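Local coordinates for protein beta-N-acetylglucosaminidase (PDB 3WO8) that probably hydrolyses terminal non-reducing N-acetyl-D-hexosamine residues from N-acetyl-beta-D-hexosaminides, as a member of glycosyl hydrolase family 3, at residues L119-A124 with G165-I170; P125-L130 with R141-D146; L361-E366 with F414-P419. All coordinates share one frame; numbering follows the deposited sequence.

Contact 1: L119-A124 with G165-I170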
loop_
_atom_site.group_PDB
_atom_site.type_symbol
_atom_site.label_atom_id
_atom_site.label_comp_id
_atom_site.label_asym_id
_atom_site.label_seq_id
_atom_site.Cartn_x
_atom_site.Cartn_y
_atom_site.Cartn_z
ATOM N N LEU B 119 2.219 7.701 10.610
ATOM C CA LEU B 119 1.061 8.173 11.295
ATOM C C LEU B 119 1.096 7.681 12.742
ATOM O O LEU B 119 1.551 6.565 13.035
ATOM C CB LEU B 119 -0.202 7.621 10.646
ATOM C CG LEU B 119 -0.694 8.101 9.284
ATOM C CD1 LEU B 119 -0.353 9.564 9.039
ATOM C CD2 LEU B 119 -0.144 7.209 8.189
ATOM N N ASN B 120 0.596 8.508 13.653
ATOM C CA ASN B 120 0.506 8.114 15.052
ATOM C C ASN B 120 -0.898 8.301 15.628
ATOM O O ASN B 120 -1.095 8.208 16.812
ATOM C CB ASN B 120 1.572 8.851 15.838
ATOM C CG ASN B 120 1.339 10.355 15.889
ATOM O OD1 ASN B 120 0.325 10.882 15.409
ATOM N ND2 ASN B 120 2.271 11.053 16.475
ATOM N N MET B 121 -1.882 8.504 14.760
ATOM C CA MET B 121 -3.249 8.672 15.152
ATOM C C MET B 121 -4.099 8.348 13.952
ATOM O O MET B 121 -3.605 8.461 12.812
ATOM C CB MET B 121 -3.478 10.133 15.518
ATOM C CG MET B 121 -4.933 10.510 15.852
ATOM S SD MET B 121 -5.133 12.151 16.620
ATOM C CE MET B 121 -3.982 11.977 17.943
ATOM N N VAL B 122 -5.361 7.975 14.194
ATOM C CA VAL B 122 -6.317 7.815 13.109
ATOM C C VAL B 122 -7.698 8.284 13.497
ATOM O O VAL B 122 -8.143 8.079 14.611
ATOM C CB VAL B 122 -6.414 6.342 12.606
ATOM C CG1 VAL B 122 -6.811 5.398 13.720
ATOM C CG2 VAL B 122 -7.411 6.214 11.471
ATOM N N PHE B 123 -8.414 8.858 12.555
ATOM C CA PHE B 123 -9.760 9.235 12.850
ATOM C C PHE B 123 -10.701 8.081 12.690
ATOM O O PHE B 123 -11.615 8.126 11.939
ATOM C CB PHE B 123 -10.174 10.499 12.079
ATOM C CG PHE B 123 -9.376 11.741 12.489
ATOM C CD1 PHE B 123 -9.127 12.015 13.814
ATOM C CD2 PHE B 123 -8.885 12.605 11.566
ATOM C CE1 PHE B 123 -8.418 13.129 14.204
ATOM C CE2 PHE B 123 -8.178 13.723 11.949
ATOM C CZ PHE B 123 -7.936 13.989 13.270
ATOM N N ALA B 124 -10.512 7.056 13.486
ATOM C CA ALA B 124 -11.512 6.003 13.551
ATOM C C ALA B 124 -11.437 5.415 14.954
ATOM O O ALA B 124 -10.463 5.683 15.655
ATOM C CB ALA B 124 -11.205 4.968 12.493
ATOM N N GLY B 165 0.037 0.820 17.226
ATOM C CA GLY B 165 0.894 1.995 17.322
ATOM C C GLY B 165 0.215 3.312 17.070
ATOM O O GLY B 165 0.891 4.337 17.047
ATOM N N VAL B 166 -1.100 3.322 16.901
ATOM C CA VAL B 166 -1.781 4.590 16.706
ATOM C C VAL B 166 -2.896 4.827 17.713
ATOM O O VAL B 166 -3.629 3.914 18.097
ATOM C CB VAL B 166 -2.330 4.757 15.259
ATOM C CG1 VAL B 166 -1.213 4.530 14.257
ATOM C CG2 VAL B 166 -3.494 3.801 14.992
ATOM N N ILE B 167 -3.032 6.102 18.068
ATOM C CA ILE B 167 -4.090 6.544 18.942
ATOM C C ILE B 167 -5.310 6.739 18.086
ATOM O O ILE B 167 -5.258 7.475 17.078
ATOM C CB ILE B 167 -3.771 7.889 19.576
ATOM C CG1 ILE B 167 -2.430 7.823 20.308
ATOM C CG2 ILE B 167 -4.863 8.283 20.560
ATOM C CD1 ILE B 167 -1.809 9.184 20.498
ATOM N N PRO B 168 -6.420 6.094 18.467
ATOM C CA PRO B 168 -7.619 6.247 17.691
ATOM C C PRO B 168 -8.401 7.410 18.157
ATOM O O PRO B 168 -8.134 7.985 19.208
ATOM C CB PRO B 168 -8.403 4.978 17.982
ATOM C CG PRO B 168 -8.015 4.661 19.400
ATOM C CD PRO B 168 -6.580 5.144 19.563
ATOM N N CYS B 169 -9.407 7.719 17.364
ATOM C CA CYS B 169 -10.339 8.770 17.648
ATOM C C CYS B 169 -11.786 8.305 17.426
ATOM O O CYS B 169 -12.229 8.167 16.304
ATOM C CB CYS B 169 -10.031 9.935 16.742
ATOM S SG CYS B 169 -11.042 11.340 17.204
ATOM N N ILE B 170 -12.518 8.037 18.494
ATOM C CA ILE B 170 -13.923 7.642 18.337
ATOM C C ILE B 170 -14.747 8.845 17.910
ATOM O O ILE B 170 -14.452 9.985 18.287
ATOM C CB ILE B 170 -14.516 7.006 19.607
ATOM C CG1 ILE B 170 -14.363 7.927 20.817
ATOM C CG2 ILE B 170 -13.815 5.691 19.865
ATOM C CD1 ILE B 170 -14.978 7.338 22.069
#
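Ile167 O accepts the backbone N-H of Val122 at 2.9 Å, with the donor tilted 24° from the carbonyl plane, and the same oxygen lies 3.0 Å from Met121 CA in a CA-H...O contact. Ile167 N in turn gives a nearly straight bond to Asn120 O (3.1 Å). Ile167 thus bonds with both its N and its O to the residues flanking Met121, the register of a parallel bridge. The two pieces are neighbouring strands of the TIM barrel, 121-122 and 167-173, joined by the crossover through helix 147-164; strand 70-72 pairs with the other edge of 119-124, and Asn120 binds the backbone of Ile71 with its side chain. Past the bridge the first chain bends through an inverse gamma turn centred on Phe123, and Ala124 O turns back to take the N-H of Cys169 at 2.9 Å. Around this turn, Cys169 CB meets the edge of the Phe123 ring in its plane, 3.7 Å from CD1. Cys169 SG makes an oblique sulfur-aromatic contact, 5.2 Å from the centroid of the Phe123 ring. On the face towards helix 147-164, Val122 CG1 packs on Val166 CG2 at 3.9 Å, and Tyr161 of that helix touches both valines. Gly165, with positive phi, ends the same helix in a Schellman motif.

Contact 2: P125-L130 with R141-D146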
loop_
_atom_site.group_PDB
_atom_site.type_symbol
_atom_site.label_atom_id
_atom_site.label_comp_id
_atom_site.label_asym_id
_atom_site.label_seq_id
_atom_site.Cartn_x
_atom_site.Cartn_y
_atom_site.Cartn_z
ATOM N N PRO B 125 -12.444 4.649 15.381
ATOM C CA PRO B 125 -13.622 4.229 14.651
ATOM C C PRO B 125 -14.813 5.123 14.782
ATOM O O PRO B 125 -14.918 5.948 15.687
ATOM C CB PRO B 125 -13.968 2.854 15.255
ATOM C CG PRO B 125 -13.417 2.889 16.638
ATOM C CD PRO B 125 -12.281 3.914 16.641
ATOM N N VAL B 126 -15.703 4.942 13.830
ATOM C CA VAL B 126 -16.989 5.513 13.873
ATOM C C VAL B 126 -17.773 4.636 14.832
ATOM O O VAL B 126 -17.966 3.446 14.571
ATOM C CB VAL B 126 -17.622 5.499 12.462
ATOM C CG1 VAL B 126 -19.154 5.600 12.513
ATOM C CG2 VAL B 126 -16.999 6.613 11.575
ATOM N N LEU B 127 -18.213 5.238 15.932
ATOM C CA LEU B 127 -19.174 4.625 16.862
ATOM C C LEU B 127 -20.608 5.068 16.650
ATOM O O LEU B 127 -21.462 4.767 17.480
ATOM C CB LEU B 127 -18.792 4.932 18.299
ATOM C CG LEU B 127 -17.360 4.540 18.640
ATOM C CD1 LEU B 127 -17.126 4.637 20.140
ATOM C CD2 LEU B 127 -17.032 3.147 18.160
ATOM N N ASP B 128 -20.886 5.769 15.553
ATOM C CA ASP B 128 -22.248 6.196 15.237
ATOM C C ASP B 128 -23.146 5.030 14.891
ATOM O O ASP B 128 -22.709 4.045 14.304
ATOM C CB ASP B 128 -22.250 7.197 14.113
ATOM C CG ASP B 128 -21.441 8.425 14.443
ATOM O OD1 ASP B 128 -21.474 8.857 15.612
ATOM O OD2 ASP B 128 -20.754 8.970 13.542
ATOM N N LEU B 129 -24.407 5.134 15.289
ATOM C CA LEU B 129 -25.335 4.038 15.078
ATOM C C LEU B 129 -25.921 4.128 13.676
ATOM O O LEU B 129 -26.000 5.227 13.100
ATOM C CB LEU B 129 -26.456 4.069 16.125
ATOM C CG LEU B 129 -26.002 3.956 17.585
ATOM C CD1 LEU B 129 -27.206 3.859 18.504
ATOM C CD2 LEU B 129 -25.119 2.747 17.841
ATOM N N LEU B 130 -26.318 2.973 13.140
ATOM C CA LEU B 130 -27.092 2.898 11.902
ATOM C C LEU B 130 -28.568 3.054 12.238
ATOM O O LEU B 130 -29.083 2.315 13.077
ATOM C CB LEU B 130 -26.862 1.544 11.231
ATOM C CG LEU B 130 -27.843 1.022 10.169
ATOM C CD1 LEU B 130 -27.477 1.557 8.806
ATOM C CD2 LEU B 130 -27.837 -0.497 10.113
ATOM N N ARG B 141 -20.523 2.673 7.031
ATOM C CA ARG B 141 -19.493 3.156 7.948
ATOM C C ARG B 141 -19.731 2.908 9.438
ATOM O O ARG B 141 -18.910 3.325 10.280
ATOM C CB ARG B 141 -19.370 4.666 7.794
ATOM C CG ARG B 141 -18.703 5.109 6.528
ATOM C CD ARG B 141 -18.740 6.612 6.415
ATOM N NE ARG B 141 -17.982 7.245 7.494
ATOM C CZ ARG B 141 -18.070 8.527 7.817
ATOM N NH1 ARG B 141 -18.900 9.321 7.166
ATOM N NH2 ARG B 141 -17.338 9.018 8.803
ATOM N N SER B 142 -20.892 2.344 9.773
ATOM C CA SER B 142 -21.227 2.051 11.154
ATOM C C SER B 142 -21.084 0.558 11.347
ATOM O O SER B 142 -21.367 -0.214 10.442
ATOM C CB SER B 142 -22.679 2.456 11.468
ATOM O OG SER B 142 -23.204 1.743 12.596
ATOM N N TYR B 143 -20.717 0.149 12.547
ATOM C CA TYR B 143 -20.734 -1.263 12.878
ATOM C C TYR B 143 -22.115 -1.878 12.741
ATOM O O TYR B 143 -22.212 -3.045 12.402
ATOM C CB TYR B 143 -20.201 -1.483 14.284
ATOM C CG TYR B 143 -18.721 -1.276 14.362
ATOM C CD1 TYR B 143 -17.857 -2.140 13.699
ATOM C CD2 TYR B 143 -18.180 -0.202 15.067
ATOM C CE1 TYR B 143 -16.489 -1.960 13.765
ATOM C CE2 TYR B 143 -16.821 -0.003 15.133
ATOM C CZ TYR B 143 -15.975 -0.890 14.484
ATOM O OH TYR B 143 -14.601 -0.730 14.541
ATOM N N GLY B 144 -23.171 -1.103 12.977
ATOM C CA GLY B 144 -24.528 -1.615 12.806
ATOM C C GLY B 144 -25.534 -0.869 13.654
ATOM O O GLY B 144 -25.240 0.235 14.130
ATOM N N SER B 145 -26.714 -1.463 13.857
ATOM C CA SER B 145 -27.788 -0.779 14.615
ATOM C C SER B 145 -27.861 -1.156 16.105
ATOM O O SER B 145 -28.132 -0.296 16.940
ATOM C CB SER B 145 -29.154 -0.927 13.935
ATOM O OG SER B 145 -29.427 -2.269 13.611
ATOM N N ASP B 146 -27.589 -2.405 16.456
ATOM C CA ASP B 146 -27.611 -2.805 17.863
ATOM C C ASP B 146 -26.412 -2.195 18.575
ATOM O O ASP B 146 -25.290 -2.548 18.271
ATOM C CB ASP B 146 -27.589 -4.336 17.984
ATOM C CG ASP B 146 -27.459 -4.821 19.422
ATOM O OD1 ASP B 146 -27.488 -4.001 20.366
ATOM O OD2 ASP B 146 -27.331 -6.045 19.616
#
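Ser142 OG sits between two irregular segments of one loop: it lies 2.9 Å from Asp128 O and accepts the N-H of Gly144 at 2.9 Å in an ST turn. Ser142 CB points toward the other segment, and a chi1 of 157°, with OG anti to the backbone N, sets OG beside Asp128 O. Beyond the turn, Gly144 O receives the N-H of Leu130 at 3.1 Å, the donor lying 51° out of the carbonyl plane. Leu130 CB rests against that carbonyl, while its CD2 approaches Ser145 CB at 4.1 Å. At the other end Val126 stands over the backbone of Arg141, its CG1 3.2 Å from Arg141 O, and its CG2 lies 3.7 Å from Arg141 NH2 where the two side chains cross at about a right angle. The Tyr143 ring runs along the start of the first segment; its OH is 3.7 Å from CB of Pro125, which follows a cis peptide bond. Both segments belong to the loop that leads from strand 121-122 of the barrel to helix 147-164. Asp128 binds His172 and the backbone N of His176, and Arg141 forms a salt bridge with Glu76. With these charges partnered elsewhere and the polar links made by Ser142 OG and Leu130 N, the pairing probably does not depend on a charge pair between the segments.

Contact 3: L361-E366 with F414-P419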
loop_
_atom_site.group_PDB
_atom_site.type_symbol
_atom_site.label_atom_id
_atom_site.label_comp_id
_atom_site.label_asym_id
_atom_site.label_seq_id
_atom_site.Cartn_x
_atom_site.Cartn_y
_atom_site.Cartn_z
ATOM N N LEU B 361 13.379 17.083 -21.341
ATOM C CA LEU B 361 13.540 15.994 -22.278
ATOM C C LEU B 361 13.412 14.747 -21.468
ATOM O O LEU B 361 14.193 14.530 -20.567
ATOM C CB LEU B 361 14.887 16.058 -22.947
ATOM C CG LEU B 361 14.899 17.271 -23.857
ATOM C CD1 LEU B 361 16.301 17.808 -23.991
ATOM C CD2 LEU B 361 14.315 16.902 -25.194
ATOM N N VAL B 362 12.385 13.962 -21.749
ATOM C CA VAL B 362 12.044 12.857 -20.901
ATOM C C VAL B 362 11.969 11.632 -21.770
ATOM O O VAL B 362 11.229 11.621 -22.733
ATOM C CB VAL B 362 10.688 13.088 -20.240
ATOM C CG1 VAL B 362 10.197 11.815 -19.547
ATOM C CG2 VAL B 362 10.772 14.247 -19.275
ATOM N N PRO B 363 12.705 10.581 -21.422
ATOM C CA PRO B 363 12.663 9.380 -22.251
ATOM C C PRO B 363 11.306 8.700 -22.273
ATOM O O PRO B 363 10.587 8.706 -21.290
ATOM C CB PRO B 363 13.690 8.450 -21.605
ATOM C CG PRO B 363 14.311 9.195 -20.489
ATOM C CD PRO B 363 13.469 10.390 -20.190
ATOM N N SER B 364 10.968 8.118 -23.400
ATOM C CA SER B 364 9.747 7.354 -23.518
ATOM C C SER B 364 10.073 5.909 -23.247
ATOM O O SER B 364 11.212 5.482 -23.413
ATOM C CB SER B 364 9.193 7.460 -24.916
ATOM O OG SER B 364 8.236 6.442 -25.086
ATOM N N SER B 365 9.067 5.135 -22.852
ATOM C CA SER B 365 9.330 3.745 -22.465
ATOM C C SER B 365 8.456 2.673 -23.128
ATOM O O SER B 365 7.258 2.873 -23.417
ATOM C CB SER B 365 9.288 3.593 -20.953
ATOM O OG SER B 365 10.203 2.595 -20.593
ATOM N N GLU B 366 9.110 1.525 -23.323
ATOM C CA GLU B 366 8.634 0.424 -24.163
ATOM C C GLU B 366 7.789 -0.584 -23.411
ATOM O O GLU B 366 7.251 -0.307 -22.344
ATOM C CB GLU B 366 9.838 -0.320 -24.782
ATOM C CG GLU B 366 10.526 0.423 -25.917
ATOM C CD GLU B 366 11.596 1.361 -25.419
ATOM O OE1 GLU B 366 12.341 0.968 -24.489
ATOM O OE2 GLU B 366 11.687 2.484 -25.960
ATOM N N PHE B 414 16.792 14.197 -19.089
ATOM C CA PHE B 414 16.770 13.071 -18.193
ATOM C C PHE B 414 17.216 11.881 -19.016
ATOM O O PHE B 414 16.595 11.556 -20.018
ATOM C CB PHE B 414 15.376 12.855 -17.664
ATOM C CG PHE B 414 14.869 13.964 -16.798
ATOM C CD1 PHE B 414 14.207 15.018 -17.341
ATOM C CD2 PHE B 414 14.956 13.878 -15.413
ATOM C CE1 PHE B 414 13.712 16.025 -16.521
ATOM C CE2 PHE B 414 14.473 14.872 -14.584
ATOM C CZ PHE B 414 13.837 15.947 -15.148
ATOM N N VAL B 415 18.300 11.253 -18.562
ATOM C CA VAL B 415 19.000 10.216 -19.277
ATOM C C VAL B 415 18.846 8.886 -18.571
ATOM O O VAL B 415 19.232 8.734 -17.420
ATOM C CB VAL B 415 20.498 10.522 -19.318
ATOM C CG1 VAL B 415 21.213 9.451 -20.102
ATOM C CG2 VAL B 415 20.742 11.878 -19.944
ATOM N N ALA B 416 18.264 7.927 -19.269
ATOM C CA ALA B 416 18.170 6.571 -18.778
ATOM C C ALA B 416 19.492 5.890 -19.053
ATOM O O ALA B 416 20.149 5.365 -18.157
ATOM C CB ALA B 416 17.033 5.836 -19.494
ATOM N N ASP B 417 19.874 5.896 -20.314
ATOM C CA ASP B 417 21.141 5.370 -20.723
ATOM C C ASP B 417 21.524 5.922 -22.090
ATOM O O ASP B 417 20.779 6.684 -22.709
ATOM C CB ASP B 417 21.115 3.833 -20.708
ATOM C CG ASP B 417 20.248 3.233 -21.794
ATOM O OD1 ASP B 417 19.031 3.463 -21.768
ATOM O OD2 ASP B 417 20.786 2.498 -22.643
ATOM N N ILE B 418 22.698 5.539 -22.557
ATOM C CA ILE B 418 23.229 6.057 -23.806
ATOM C C ILE B 418 23.721 4.854 -24.632
ATOM O O ILE B 418 24.875 4.476 -24.572
ATOM C CB ILE B 418 24.312 7.122 -23.526
ATOM C CG1 ILE B 418 25.283 6.689 -22.421
ATOM C CG2 ILE B 418 23.679 8.383 -22.961
ATOM C CD1 ILE B 418 26.142 5.459 -22.675
ATOM N N PRO B 419 22.828 4.215 -25.392
ATOM C CA PRO B 419 23.240 2.971 -26.053
ATOM C C PRO B 419 24.150 3.150 -27.275
ATOM O O PRO B 419 24.979 2.293 -27.538
ATOM C CB PRO B 419 21.911 2.334 -26.470
ATOM C CG PRO B 419 20.956 3.471 -26.589
ATOM C CD PRO B 419 21.453 4.610 -25.736
#
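Two neighbouring parallel strands of the C-terminal domain, 357-363 and 411-415, meet here at their C-terminal ends, within a mixed sheet in which helix 374-385 covers one face. The strand pairing closes with a bond from Phe414 N to Leu361 O, 3.0 Å long and close to straight at 169°; the donor sits nearly on the extension of the carbonyl bond, with a C=O...N angle of 160°. The same oxygen also lies at the edge of its partner's ring, in the ring plane, 3.3 Å from Phe414 CD1. Here CG stands anti to the carbonyl carbon of Phe414 (chi1 -65°), which keeps the ring beside its own backbone N and close to the bonded oxygen. The Val362 side chain lies alongside that of Phe414, leaves the sheet in the same direction, and touches Phe414 CD1 with CG2 at 4.0 Å. Ile381 of helix 374-385 packs on both side chains, while Phe438 of strand 435-439 stacks with the Phe414 ring, so that the aromatic group bridges the helix layer and the next strand of the sheet. One residue further along the first strand, a proline comes into the pairing. Pro363 has no N-H to offer Phe414 O, which instead bonds to the hydroxyl of Tyr397 on strand 391-397. Arg396 of that strand donates from NE to Val362 O and from NH2 to Pro363 O. From this point the two chains part, the first towards Ser364 and the second turning at Ala416. The pyrrolidine ring lies where they diverge: Pro363 CD packs on Phe414 CB at 4.0 Å, CG meets Ala416 CB at 4.4 Å, and both CG and CD lie 3.3 Å from Phe414 O.

Overall arrangement
Contacts 1 and 2 share the TIM-barrel domain and the crossover from strand 121-122 to helix 147-164, their centres about 17 Å apart. Their first segments adjoin, Ala124 to Pro125, and the whole of contact 2 lies between the two segments of contact 1. They touch where Ile170 packs on Leu127 and Pro125. Contact 1 is buried between barrel strands; contact 2 lies further out, mostly buried but reaching the surface at Ser145, and its Leu130 packs on Asn442 of the second subunit. Contact 3, about 43 Å from contact 1 between centres, is buried within the C-terminal domain. Parallel-strand bonds organise contacts 1 and 3, whereas contact 2 joins irregular backbone through Ser142 OG and one backbone bond.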